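Local coordinates for type IV pilus assembly protein PilF (Thermus thermophilus HB8, PDB 5OIU) that binds ATP and probably hydrolyses it in a six-subunit ring, as a P-loop motor ATPase that powers the assembly of type IV pili, at residues I72-K75 and R76-Q79; T245-A248 and A249-I252; R280-E283 and H284-V287; V337-E340 and I341-A344; I354-I357 and A358-K361. One frame throughout, in Å; residues are numbered along the deposited sequence.

Interaction 1: residues I72-K75 and R76-Q79; sequences IAEK and RLPQ
E74 curls its carboxylate back onto the chain that follows it, and one oxygen, OE2, takes two backbone N-H groups. The firmer bond comes from R76 N, 2.8 Å from E74 OE2, and lands on the anti lone pair of the carboxylate. The second, from L77 N to the same E74 OE2, is weak, at 3.1 Å and with an N-H...O angle of only 127°. This double use of one oxygen pins the turn through K75 and R76. The fold-back depends on torsions: CG of E74 lies anti to the backbone N (chi1 173°), and a bend at chi2 (65°) swings the acid round. L77 leans on the same group, its CB 3.9 Å from E74 CD. Further out, the K75 chain runs back to put NZ 2.7 Å from I72 O, a bond that closes the preceding turn, while Q79 gives its OE1 to the backbone N of N71. R76 and L77 pack on A196 of the second subunit. The piece is the surface loop after helix 57-67, running into strand 79-87 at Q79; K75 and Q79 touch that helix, and P78 and Q79 reach strand 90-101.

Interaction 2: residues T245-A248 and A249-I252; sequences TNDA and AQAI
D247 caps the first turn of helix 248-257 through its side chain: OD2 accepts from Q250 N, three residues on, which makes this a classic N-cap at the end of the loop leaving strand 238-243 in the P-loop ATPase core. Among the polar contacts, the capping bond is 3.0 Å from Q250 N to D247 OD2. The donor comes in on the anti side of the carboxylate, 34° out of its plane. With CG anti to its own backbone N (chi1 167°), the acid lies beside the carbonyl carbon and reaches forward over the helix start. The other oxygen, D247 OD1, forms a salt bridge with K355 NZ, so this carboxylate ties the cap to helix 351-360 as well. T245 works from the other end of the turn: its OG1 donates to D247 O at 2.9 Å and also bonds T148 OG1, bracing the loop against the strand that leads into the P-loop.

The apolar contacts are short-chained and close. T245 CG2 rests 3.9 Å from A251 CA, and T245 CB faces Q250 CB at 4.0 Å. The methyls of A248 and A251 meet V272 of strand 269-281, while A249 turns to helix 351-360; small side chains let the helix start lie between them.

Backbone bonding in the first turn includes a bond from A251 N to A248 O, three residues back, at 2.8 Å, in which the donor sits above the carbonyl plane, 53° out of it.

Interaction 3: residues R280-E283 and H284-V287; sequences RVCE and HCKV. With ZN (zinc ion), chain S.
This is a metal-binding turn: residues C282 and C285 bend round a zinc ion where strand 269-281 ends and the chain turns off into strand 286-289. Each sulfur, C282 SG and C285 SG, lies 2.4 Å from the zinc ion. The two sulfurs arrive by different torsions. C282 holds SG anti to its backbone N (chi1 171°), whereas C285 puts SG between its N and carbonyl carbon (chi1 58°), and the pair thereby converge on the metal from separate points of the turn. The C282 sulfur has a second job, for H284 N donates to it at 3.4 Å with a nearly straight N-H...S angle of 165°. That bond fixes the knuckle of the turn and would probably draw some negative charge off the thiolate.

Away from the metal, K286 lies against V281 and E283. K286 CG packs 3.8 Å from V281 CG1, the two chains crossing at about a right angle. E283 and K286 run side by side, and their salt bridge is long, 3.6 Å from E283 OE1 to K286 NZ; the lysine also donates to G377 O.

C320 supplies a further sulfur to the metal. The Cys-X-X-Cys turn with its N-H...S bond is that of a zinc knuckle; with C317 and C320 it makes up the tetracysteine zinc site of this ATPase.

Interaction 4: residues V337-E340 and I341-A344; sequences VDDE and IRHA
D338 is the N-cap of helix 339-347: its OD1 takes I341 N at 3.1 Å, almost straight, and also receives a weak bond from E340 N. The aspartate can do this because its CG sits between the backbone N and the carbonyl carbon (chi1 51°), which turns the carboxylate over the open amides of the first turn. The end of I341 comes up beside the same group, CD1 3.9 Å from D338 OD1, the two side chains meeting at about a right angle. The beta branch of I341 looks elsewhere: CG2 touches V337 CG1 at 4.0 Å, so V337, the residue before the cap, packs on the first turn.

R342 folds back along the helix start. Its chain bends at chi3 (-128°), carrying the guanidinium across the backbone, so that D338 O lies over one face, 3.2 Å above the plane and offset toward the rim. On the way, R342 CG packs on V337 CG1. At the end, R342 NH1 meets D339 OD1 at 3.3 Å, a salt bridge that is weak as a hydrogen bond, with carboxylate and guanidinium planes 60° apart. A methionine in its place would probably leave the carboxylate of D339 without its charged mate and D338 O without the flat group beneath it.

E340 directs its acid to R360 of helix 351-360. Below the cap, regular helical bonding takes over: R342 N reaches D338 O at 2.9 Å, and H343 N reaches D339 O at 2.7 Å.

Interaction 5: residues I354-I357 and A358-K361; sequences IKEI and ARRK
E356 OE1 is gripped twice by R359: NH2 of that arginine donates to it at 3.3 Å, and NE adds a weak bond at 3.5 Å. The two side chains lie alongside each other and point the same way, one turn of helix apart. E356 OE1 uses its syn lone pair for NH2, which comes 24° out of the guanidinium plane, while the carboxylate stands nearly upright to that plane, at 82°; the acid therefore meets the edge of the arginine without pairing flat against it. Bends at chi2 and chi3 of R359 bring NE and NH2 round to the acid, while NH1 makes a salt bridge to E368. A leucine here would probably leave both E356 and E368 without their shared positive partner and let the glutamate swing more freely.

On another flank, I357 CG2 lies 3.9 Å from R360 NH2, whose salt bridge is to E340. I357 O stands over one face of the R360 guanidinium and also accepts from K361 N, 3.1 Å away and almost in line. I354 and A358 line the inner side, against L335 of strand 328-336, with A358 N bonded to I354 O at 2.7 Å.

K361, where the backbone first departs from helical angles, marks the end of helix 351-360; with charged residues outside and I354 and A358 inside, that helix is amphipathic.

Along the chain the five contacts come in series. Interaction 1 stands apart, in the loop beside the antiparallel six-stranded sheet, its centre 28 Å from that of interaction 2 and about 40 Å from the other three. Interaction 3, at the zinc ion, is also remote, 32 Å or more from each of the others. The remaining three cluster: interactions 2 and 5 have centres 13 Å apart and touch through D247 and K355, while interactions 4 and 5, 10 Å apart on consecutive helices 339-347 and 351-360, join through E340 and R360. Helix 351-360 thus stands between helix 248-257 of the ATPase core and helix 339-347, joined to each by a salt bridge.

Interaction 1: residues I72-K75 and R76-Q79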
loop_
_atom_site.group_PDB
_atom_site.type_symbol
_atom_site.label_atom_id
_atom_site.label_comp_id
_atom_site.label_asym_id
_atom_site.label_seq_id
_atom_site.Cartn_x
_atom_site.Cartn_y
_atom_site.Cartn_z
ATOM N N ILE C 72 -10.776 -34.328 -3.965
ATOM C CA ILE C 72 -11.967 -35.040 -4.426
ATOM C C ILE C 72 -13.221 -34.201 -4.234
ATOM O O ILE C 72 -14.181 -34.316 -5.005
ATOM C CB ILE C 72 -12.091 -36.382 -3.676
ATOM C CG1 ILE C 72 -10.980 -37.343 -4.094
ATOM C CG2 ILE C 72 -13.501 -37.003 -3.858
ATOM C CD1 ILE C 72 -10.899 -38.506 -3.185
ATOM N N ALA C 73 -13.244 -33.361 -3.200
ATOM C CA ALA C 73 -14.464 -32.643 -2.848
ATOM C C ALA C 73 -14.765 -31.502 -3.813
ATOM O O ALA C 73 -15.940 -31.185 -4.034
ATOM C CB ALA C 73 -14.361 -32.114 -1.417
ATOM N N GLU C 74 -13.730 -30.888 -4.393
ATOM C CA GLU C 74 -13.890 -29.782 -5.334
ATOM C C GLU C 74 -14.190 -30.326 -6.728
ATOM O O GLU C 74 -13.341 -30.967 -7.360
ATOM C CB GLU C 74 -12.633 -28.916 -5.356
ATOM C CG GLU C 74 -12.660 -27.852 -6.437
ATOM C CD GLU C 74 -13.753 -26.822 -6.196
ATOM O OE1 GLU C 74 -13.566 -25.972 -5.303
ATOM O OE2 GLU C 74 -14.798 -26.867 -6.881
ATOM N N LYS C 75 -15.393 -30.065 -7.222
ATOM C CA LYS C 75 -15.766 -30.491 -8.556
ATOM C C LYS C 75 -16.138 -29.325 -9.457
ATOM O O LYS C 75 -16.397 -29.536 -10.644
ATOM C CB LYS C 75 -16.923 -31.502 -8.492
ATOM C CG LYS C 75 -16.580 -32.762 -7.734
ATOM C CD LYS C 75 -17.714 -33.776 -7.787
ATOM C CE LYS C 75 -17.238 -35.189 -7.427
ATOM N NZ LYS C 75 -16.472 -35.232 -6.133
ATOM N N ARG C 76 -16.153 -28.105 -8.941
ATOM C CA ARG C 76 -16.602 -26.967 -9.723
ATOM C C ARG C 76 -15.457 -26.159 -10.315
ATOM O O ARG C 76 -15.698 -25.344 -11.212
ATOM C CB ARG C 76 -17.497 -26.074 -8.864
ATOM C CG ARG C 76 -18.769 -26.781 -8.399
ATOM C CD ARG C 76 -19.623 -25.865 -7.524
ATOM N NE ARG C 76 -18.823 -25.309 -6.438
ATOM C CZ ARG C 76 -19.028 -24.125 -5.872
ATOM N NH1 ARG C 76 -20.029 -23.346 -6.278
ATOM N NH2 ARG C 76 -18.219 -23.721 -4.897
ATOM N N LEU C 77 -14.222 -26.390 -9.875
ATOM C CA LEU C 77 -13.062 -25.709 -10.423
ATOM C C LEU C 77 -12.097 -26.714 -11.049
ATOM O O LEU C 77 -12.092 -27.891 -10.670
ATOM C CB LEU C 77 -12.335 -24.915 -9.331
ATOM C CG LEU C 77 -13.019 -23.656 -8.795
ATOM C CD1 LEU C 77 -12.195 -23.074 -7.638
ATOM C CD2 LEU C 77 -13.248 -22.622 -9.902
ATOM N N PRO C 78 -11.270 -26.289 -12.007
ATOM C CA PRO C 78 -10.277 -27.208 -12.582
ATOM C C PRO C 78 -9.003 -27.251 -11.759
ATOM O O PRO C 78 -8.541 -26.237 -11.241
ATOM C CB PRO C 78 -10.014 -26.607 -13.970
ATOM C CG PRO C 78 -10.236 -25.147 -13.782
ATOM C CD PRO C 78 -11.296 -24.991 -12.704
ATOM N N GLN C 79 -8.412 -28.442 -11.650
ATOM C CA GLN C 79 -7.194 -28.642 -10.872
ATOM C C GLN C 79 -6.139 -29.345 -11.723
ATOM O O GLN C 79 -6.434 -29.872 -12.796
ATOM C CB GLN C 79 -7.498 -29.435 -9.592
ATOM C CG GLN C 79 -8.898 -29.151 -9.047
ATOM C CD GLN C 79 -9.382 -30.180 -8.037
ATOM O OE1 GLN C 79 -8.657 -30.562 -7.123
ATOM N NE2 GLN C 79 -10.627 -30.631 -8.203
#

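Interaction 2: residues T245-A248 and A249-I252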
loop_
_atom_site.group_PDB
_atom_site.type_symbol
_atom_site.label_atom_id
_atom_site.label_comp_id
_atom_site.label_asym_id
_atom_site.label_seq_id
_atom_site.Cartn_x
_atom_site.Cartn_y
_atom_site.Cartn_z
ATOM N N THR C 245 6.399 -18.252 -10.144
ATOM C CA THR C 245 6.056 -16.952 -10.700
ATOM C C THR C 245 6.261 -17.048 -12.202
ATOM O O THR C 245 6.924 -17.962 -12.691
ATOM C CB THR C 245 6.932 -15.807 -10.156
ATOM O OG1 THR C 245 8.270 -15.956 -10.652
ATOM C CG2 THR C 245 6.942 -15.796 -8.633
ATOM N N ASN C 246 5.720 -16.094 -12.945
ATOM C CA ASN C 246 5.846 -16.173 -14.390
ATOM C C ASN C 246 6.939 -15.258 -14.934
ATOM O O ASN C 246 7.028 -15.047 -16.147
ATOM C CB ASN C 246 4.490 -15.903 -15.041
ATOM C CG ASN C 246 3.732 -17.201 -15.308
ATOM O OD1 ASN C 246 3.433 -17.950 -14.370
ATOM N ND2 ASN C 246 3.461 -17.501 -16.588
ATOM N N ASP C 247 7.827 -14.787 -14.074
ATOM C CA ASP C 247 8.741 -13.721 -14.439
ATOM C C ASP C 247 9.778 -13.612 -13.331
ATOM O O ASP C 247 9.464 -13.853 -12.163
ATOM C CB ASP C 247 7.946 -12.421 -14.618
ATOM C CG ASP C 247 8.811 -11.195 -14.685
ATOM O OD1 ASP C 247 9.455 -10.968 -15.731
ATOM O OD2 ASP C 247 8.822 -10.447 -13.685
ATOM N N ALA C 248 11.013 -13.278 -13.701
ATOM C CA ALA C 248 12.092 -13.287 -12.719
ATOM C C ALA C 248 11.900 -12.201 -11.668
ATOM O O ALA C 248 11.911 -12.480 -10.465
ATOM C CB ALA C 248 13.434 -13.117 -13.413
ATOM N N ALA C 249 11.734 -10.953 -12.108
ATOM C CA ALA C 249 11.537 -9.856 -11.173
ATOM C C ALA C 249 10.386 -10.159 -10.227
ATOM O O ALA C 249 10.451 -9.857 -9.030
ATOM C CB ALA C 249 11.283 -8.561 -11.942
ATOM N N GLN C 250 9.342 -10.809 -10.746
ATOM C CA GLN C 250 8.180 -11.148 -9.938
ATOM C C GLN C 250 8.559 -11.972 -8.707
ATOM O O GLN C 250 7.897 -11.886 -7.667
ATOM C CB GLN C 250 7.171 -11.897 -10.815
ATOM C CG GLN C 250 5.702 -11.669 -10.480
ATOM C CD GLN C 250 5.225 -10.272 -10.825
ATOM O OE1 GLN C 250 5.310 -9.847 -11.985
ATOM N NE2 GLN C 250 4.708 -9.544 -9.816
ATOM N N ALA C 251 9.624 -12.766 -8.796
ATOM C CA ALA C 251 10.013 -13.573 -7.644
ATOM C C ALA C 251 10.327 -12.703 -6.426
ATOM O O ALA C 251 9.997 -13.070 -5.295
ATOM C CB ALA C 251 11.206 -14.449 -8.010
ATOM N N ILE C 252 10.968 -11.551 -6.640
ATOM C CA ILE C 252 11.250 -10.630 -5.542
ATOM C C ILE C 252 9.950 -10.193 -4.884
ATOM O O ILE C 252 9.808 -10.227 -3.657
ATOM C CB ILE C 252 12.047 -9.413 -6.053
ATOM C CG1 ILE C 252 13.397 -9.834 -6.614
ATOM C CG2 ILE C 252 12.216 -8.373 -4.955
ATOM C CD1 ILE C 252 14.043 -8.776 -7.429
#

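Interaction 3: residues R280-E283 and H284-V287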
loop_
_atom_site.group_PDB
_atom_site.type_symbol
_atom_site.label_atom_id
_atom_site.label_comp_id
_atom_site.label_asym_id
_atom_site.label_seq_id
_atom_site.Cartn_x
_atom_site.Cartn_y
_atom_site.Cartn_z
ATOM N N ARG C 280 10.982 -27.926 -30.118
ATOM C CA ARG C 280 12.199 -27.885 -30.903
ATOM C C ARG C 280 11.913 -28.313 -32.340
ATOM O O ARG C 280 11.333 -29.381 -32.567
ATOM C CB ARG C 280 13.224 -28.805 -30.256
ATOM C CG ARG C 280 14.577 -28.730 -30.853
ATOM C CD ARG C 280 15.545 -29.438 -29.954
ATOM N NE ARG C 280 16.911 -29.141 -30.355
ATOM C CZ ARG C 280 17.979 -29.498 -29.657
ATOM N NH1 ARG C 280 17.828 -30.173 -28.517
ATOM N NH2 ARG C 280 19.186 -29.177 -30.104
ATOM N N VAL C 281 12.321 -27.485 -33.306
ATOM C CA VAL C 281 12.036 -27.781 -34.707
ATOM C C VAL C 281 12.709 -29.085 -35.119
ATOM O O VAL C 281 13.901 -29.295 -34.855
ATOM C CB VAL C 281 12.506 -26.620 -35.600
ATOM C CG1 VAL C 281 12.401 -27.011 -37.064
ATOM C CG2 VAL C 281 11.702 -25.352 -35.321
ATOM N N CYS C 282 11.949 -29.959 -35.783
ATOM C CA CYS C 282 12.520 -31.176 -36.352
ATOM C C CYS C 282 13.679 -30.858 -37.293
ATOM O O CYS C 282 13.646 -29.890 -38.057
ATOM C CB CYS C 282 11.453 -31.971 -37.105
ATOM S SG CYS C 282 12.111 -33.392 -38.069
ATOM N N GLU C 283 14.715 -31.685 -37.238
ATOM C CA GLU C 283 15.927 -31.383 -37.985
ATOM C C GLU C 283 15.846 -31.789 -39.445
ATOM O O GLU C 283 16.642 -31.293 -40.248
ATOM C CB GLU C 283 17.128 -32.073 -37.345
ATOM C CG GLU C 283 17.554 -31.454 -36.050
ATOM C CD GLU C 283 18.212 -30.100 -36.240
ATOM O OE1 GLU C 283 18.232 -29.578 -37.384
ATOM O OE2 GLU C 283 18.721 -29.560 -35.232
ATOM N N HIS C 284 14.904 -32.661 -39.802
ATOM C CA HIS C 284 14.879 -33.281 -41.120
ATOM C C HIS C 284 13.877 -32.651 -42.080
ATOM O O HIS C 284 13.988 -32.870 -43.290
ATOM C CB HIS C 284 14.590 -34.783 -40.985
ATOM C CG HIS C 284 15.574 -35.509 -40.117
ATOM N ND1 HIS C 284 15.195 -36.467 -39.198
ATOM C CD2 HIS C 284 16.923 -35.406 -40.021
ATOM C CE1 HIS C 284 16.267 -36.921 -38.572
ATOM N NE2 HIS C 284 17.328 -36.293 -39.052
ATOM N N CYS C 285 12.900 -31.889 -41.586
ATOM C CA CYS C 285 12.048 -31.089 -42.456
ATOM C C CYS C 285 12.200 -29.601 -42.181
ATOM O O CYS C 285 11.314 -28.816 -42.524
ATOM C CB CYS C 285 10.586 -31.498 -42.311
ATOM S SG CYS C 285 9.989 -31.362 -40.649
ATOM N N LYS C 286 13.301 -29.196 -41.564
ATOM C CA LYS C 286 13.497 -27.791 -41.261
ATOM C C LYS C 286 13.654 -27.001 -42.555
ATOM O O LYS C 286 14.179 -27.495 -43.551
ATOM C CB LYS C 286 14.718 -27.597 -40.356
ATOM C CG LYS C 286 14.879 -26.175 -39.854
ATOM C CD LYS C 286 16.218 -25.930 -39.168
ATOM C CE LYS C 286 16.302 -26.593 -37.811
ATOM N NZ LYS C 286 17.467 -26.044 -37.044
ATOM N N VAL C 287 13.194 -25.753 -42.535
ATOM C CA VAL C 287 13.143 -24.947 -43.744
ATOM C C VAL C 287 13.173 -23.477 -43.338
ATOM O O VAL C 287 12.804 -23.123 -42.216
ATOM C CB VAL C 287 11.889 -25.313 -44.571
ATOM C CG1 VAL C 287 10.639 -24.766 -43.927
ATOM C CG2 VAL C 287 12.021 -24.751 -45.920
HETATM ZN ZN ZN S . 10.090 -33.477 -39.442
#

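Interaction 4: residues V337-E340 and I341-A344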
loop_
_atom_site.group_PDB
_atom_site.type_symbol
_atom_site.label_atom_id
_atom_site.label_comp_id
_atom_site.label_asym_id
_atom_site.label_seq_id
_atom_site.Cartn_x
_atom_site.Cartn_y
_atom_site.Cartn_z
ATOM N N VAL C 337 21.504 -10.040 -9.268
ATOM C CA VAL C 337 21.266 -8.943 -8.337
ATOM C C VAL C 337 22.559 -8.163 -8.112
ATOM O O VAL C 337 23.592 -8.742 -7.754
ATOM C CB VAL C 337 20.710 -9.490 -7.013
ATOM C CG1 VAL C 337 20.587 -8.380 -5.972
ATOM C CG2 VAL C 337 19.375 -10.171 -7.256
ATOM N N ASP C 338 22.506 -6.842 -8.302
ATOM C CA ASP C 338 23.624 -5.952 -7.995
ATOM C C ASP C 338 23.174 -4.893 -6.995
ATOM O O ASP C 338 22.094 -4.986 -6.407
ATOM C CB ASP C 338 24.199 -5.300 -9.248
ATOM C CG ASP C 338 23.129 -4.649 -10.101
ATOM O OD1 ASP C 338 22.326 -3.842 -9.559
ATOM O OD2 ASP C 338 23.094 -4.960 -11.315
ATOM N N ASP C 339 24.027 -3.887 -6.789
ATOM C CA ASP C 339 23.724 -2.851 -5.807
ATOM C C ASP C 339 22.440 -2.126 -6.171
ATOM O O ASP C 339 21.616 -1.816 -5.297
ATOM C CB ASP C 339 24.873 -1.851 -5.707
ATOM C CG ASP C 339 26.223 -2.502 -5.843
ATOM O OD1 ASP C 339 26.670 -3.119 -4.848
ATOM O OD2 ASP C 339 26.819 -2.407 -6.942
ATOM N N GLU C 340 22.243 -1.867 -7.464
ATOM C CA GLU C 340 21.094 -1.077 -7.887
ATOM C C GLU C 340 19.794 -1.817 -7.605
ATOM O O GLU C 340 18.847 -1.239 -7.052
ATOM C CB GLU C 340 21.219 -0.726 -9.363
ATOM C CG GLU C 340 20.645 0.628 -9.667
ATOM C CD GLU C 340 20.683 0.933 -11.141
ATOM O OE1 GLU C 340 21.532 0.327 -11.840
ATOM O OE2 GLU C 340 19.861 1.765 -11.593
ATOM N N ILE C 341 19.737 -3.106 -7.970
ATOM C CA ILE C 341 18.559 -3.917 -7.677
ATOM C C ILE C 341 18.344 -4.021 -6.172
ATOM O O ILE C 341 17.225 -3.835 -5.672
ATOM C CB ILE C 341 18.693 -5.305 -8.322
ATOM C CG1 ILE C 341 18.553 -5.186 -9.832
ATOM C CG2 ILE C 341 17.655 -6.246 -7.756
ATOM C CD1 ILE C 341 19.405 -6.178 -10.584
ATOM N N ARG C 342 19.416 -4.326 -5.428
ATOM C CA ARG C 342 19.340 -4.337 -3.968
ATOM C C ARG C 342 18.732 -3.041 -3.470
ATOM O O ARG C 342 17.786 -3.043 -2.677
ATOM C CB ARG C 342 20.735 -4.553 -3.362
ATOM C CG ARG C 342 21.083 -6.015 -3.134
ATOM C CD ARG C 342 22.422 -6.207 -2.478
ATOM N NE ARG C 342 23.253 -7.149 -3.225
ATOM C CZ ARG C 342 24.235 -6.786 -4.050
ATOM N NH1 ARG C 342 24.514 -5.503 -4.224
ATOM N NH2 ARG C 342 24.945 -7.702 -4.695
ATOM N N HIS C 343 19.242 -1.923 -3.983
ATOM C CA HIS C 343 18.693 -0.612 -3.661
ATOM C C HIS C 343 17.206 -0.522 -4.036
ATOM O O HIS C 343 16.398 0.036 -3.279
ATOM C CB HIS C 343 19.559 0.446 -4.366
ATOM C CG HIS C 343 19.127 1.859 -4.146
ATOM N ND1 HIS C 343 18.351 2.251 -3.073
ATOM C CD2 HIS C 343 19.369 2.981 -4.867
ATOM C CE1 HIS C 343 18.130 3.552 -3.147
ATOM N NE2 HIS C 343 18.740 4.018 -4.223
ATOM N N ALA C 344 16.811 -1.109 -5.172
ATOM C CA ALA C 344 15.405 -1.018 -5.573
ATOM C C ALA C 344 14.508 -1.863 -4.677
ATOM O O ALA C 344 13.365 -1.478 -4.404
ATOM C CB ALA C 344 15.230 -1.425 -7.035
#

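Interaction 5: residues I354-I357 and A358-K361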
loop_
_atom_site.group_PDB
_atom_site.type_symbol
_atom_site.label_atom_id
_atom_site.label_comp_id
_atom_site.label_asym_id
_atom_site.label_seq_id
_atom_site.Cartn_x
_atom_site.Cartn_y
_atom_site.Cartn_z
ATOM N N ILE C 354 11.892 -3.068 -11.155
ATOM C CA ILE C 354 13.069 -3.927 -11.058
ATOM C C ILE C 354 13.405 -4.507 -12.417
ATOM O O ILE C 354 14.572 -4.527 -12.830
ATOM C CB ILE C 354 12.844 -5.033 -10.016
ATOM C CG1 ILE C 354 12.693 -4.422 -8.621
ATOM C CG2 ILE C 354 13.983 -6.033 -10.076
ATOM C CD1 ILE C 354 12.089 -5.366 -7.618
ATOM N N LYS C 355 12.375 -4.939 -13.153
ATOM C CA LYS C 355 12.578 -5.555 -14.458
ATOM C C LYS C 355 13.238 -4.592 -15.435
ATOM O O LYS C 355 14.133 -4.987 -16.188
ATOM C CB LYS C 355 11.248 -6.061 -15.029
ATOM C CG LYS C 355 11.413 -7.163 -16.110
ATOM C CD LYS C 355 10.304 -7.131 -17.141
ATOM C CE LYS C 355 10.140 -8.469 -17.870
ATOM N NZ LYS C 355 8.846 -9.152 -17.513
ATOM N N GLU C 356 12.813 -3.325 -15.444
ATOM C CA GLU C 356 13.448 -2.379 -16.353
ATOM C C GLU C 356 14.847 -1.996 -15.872
ATOM O O GLU C 356 15.748 -1.800 -16.701
ATOM C CB GLU C 356 12.557 -1.154 -16.543
ATOM C CG GLU C 356 11.328 -1.424 -17.473
ATOM C CD GLU C 356 11.636 -2.351 -18.682
ATOM O OE1 GLU C 356 12.496 -1.956 -19.524
ATOM O OE2 GLU C 356 11.020 -3.457 -18.796
ATOM N N ILE C 357 15.063 -1.911 -14.552
ATOM C CA ILE C 357 16.428 -1.734 -14.051
ATOM C C ILE C 357 17.308 -2.905 -14.478
ATOM O O ILE C 357 18.407 -2.714 -15.013
ATOM C CB ILE C 357 16.452 -1.572 -12.521
ATOM C CG1 ILE C 357 15.856 -0.235 -12.081
ATOM C CG2 ILE C 357 17.890 -1.704 -12.030
ATOM C CD1 ILE C 357 15.149 -0.315 -10.740
ATOM N N ALA C 358 16.843 -4.139 -14.236
ATOM C CA ALA C 358 17.659 -5.301 -14.593
ATOM C C ALA C 358 17.896 -5.371 -16.089
ATOM O O ALA C 358 18.952 -5.835 -16.531
ATOM C CB ALA C 358 17.003 -6.599 -14.109
ATOM N N ARG C 359 16.927 -4.914 -16.885
ATOM C CA ARG C 359 17.087 -4.938 -18.329
ATOM C C ARG C 359 18.100 -3.899 -18.778
ATOM O O ARG C 359 18.870 -4.137 -19.718
ATOM C CB ARG C 359 15.742 -4.700 -19.002
ATOM C CG ARG C 359 14.934 -5.930 -19.127
ATOM C CD ARG C 359 14.501 -6.040 -20.528
ATOM N NE ARG C 359 13.490 -5.043 -20.809
ATOM C CZ ARG C 359 13.058 -4.761 -22.029
ATOM N NH1 ARG C 359 13.556 -5.411 -23.079
ATOM N NH2 ARG C 359 12.122 -3.837 -22.194
ATOM N N ARG C 360 18.102 -2.735 -18.121
ATOM C CA ARG C 360 19.040 -1.678 -18.478
ATOM C C ARG C 360 20.478 -2.132 -18.251
ATOM O O ARG C 360 21.318 -2.040 -19.155
ATOM C CB ARG C 360 18.724 -0.412 -17.677
ATOM C CG ARG C 360 19.296 0.861 -18.284
ATOM C CD ARG C 360 18.816 2.111 -17.553
ATOM N NE ARG C 360 18.577 1.908 -16.120
ATOM C CZ ARG C 360 19.522 1.661 -15.207
ATOM N NH1 ARG C 360 20.806 1.556 -15.551
ATOM N NH2 ARG C 360 19.170 1.500 -13.936
ATOM N N LYS C 361 20.772 -2.663 -17.053
ATOM C CA LYS C 361 22.082 -3.257 -16.732
ATOM C C LYS C 361 22.392 -4.510 -17.558
ATOM O O LYS C 361 23.396 -5.179 -17.279
ATOM C CB LYS C 361 22.165 -3.574 -15.237
ATOM C CG LYS C 361 21.676 -2.425 -14.368
ATOM C CD LYS C 361 22.191 -2.496 -12.926
ATOM C CE LYS C 361 23.718 -2.297 -12.811
ATOM N NZ LYS C 361 24.295 -1.297 -13.750
#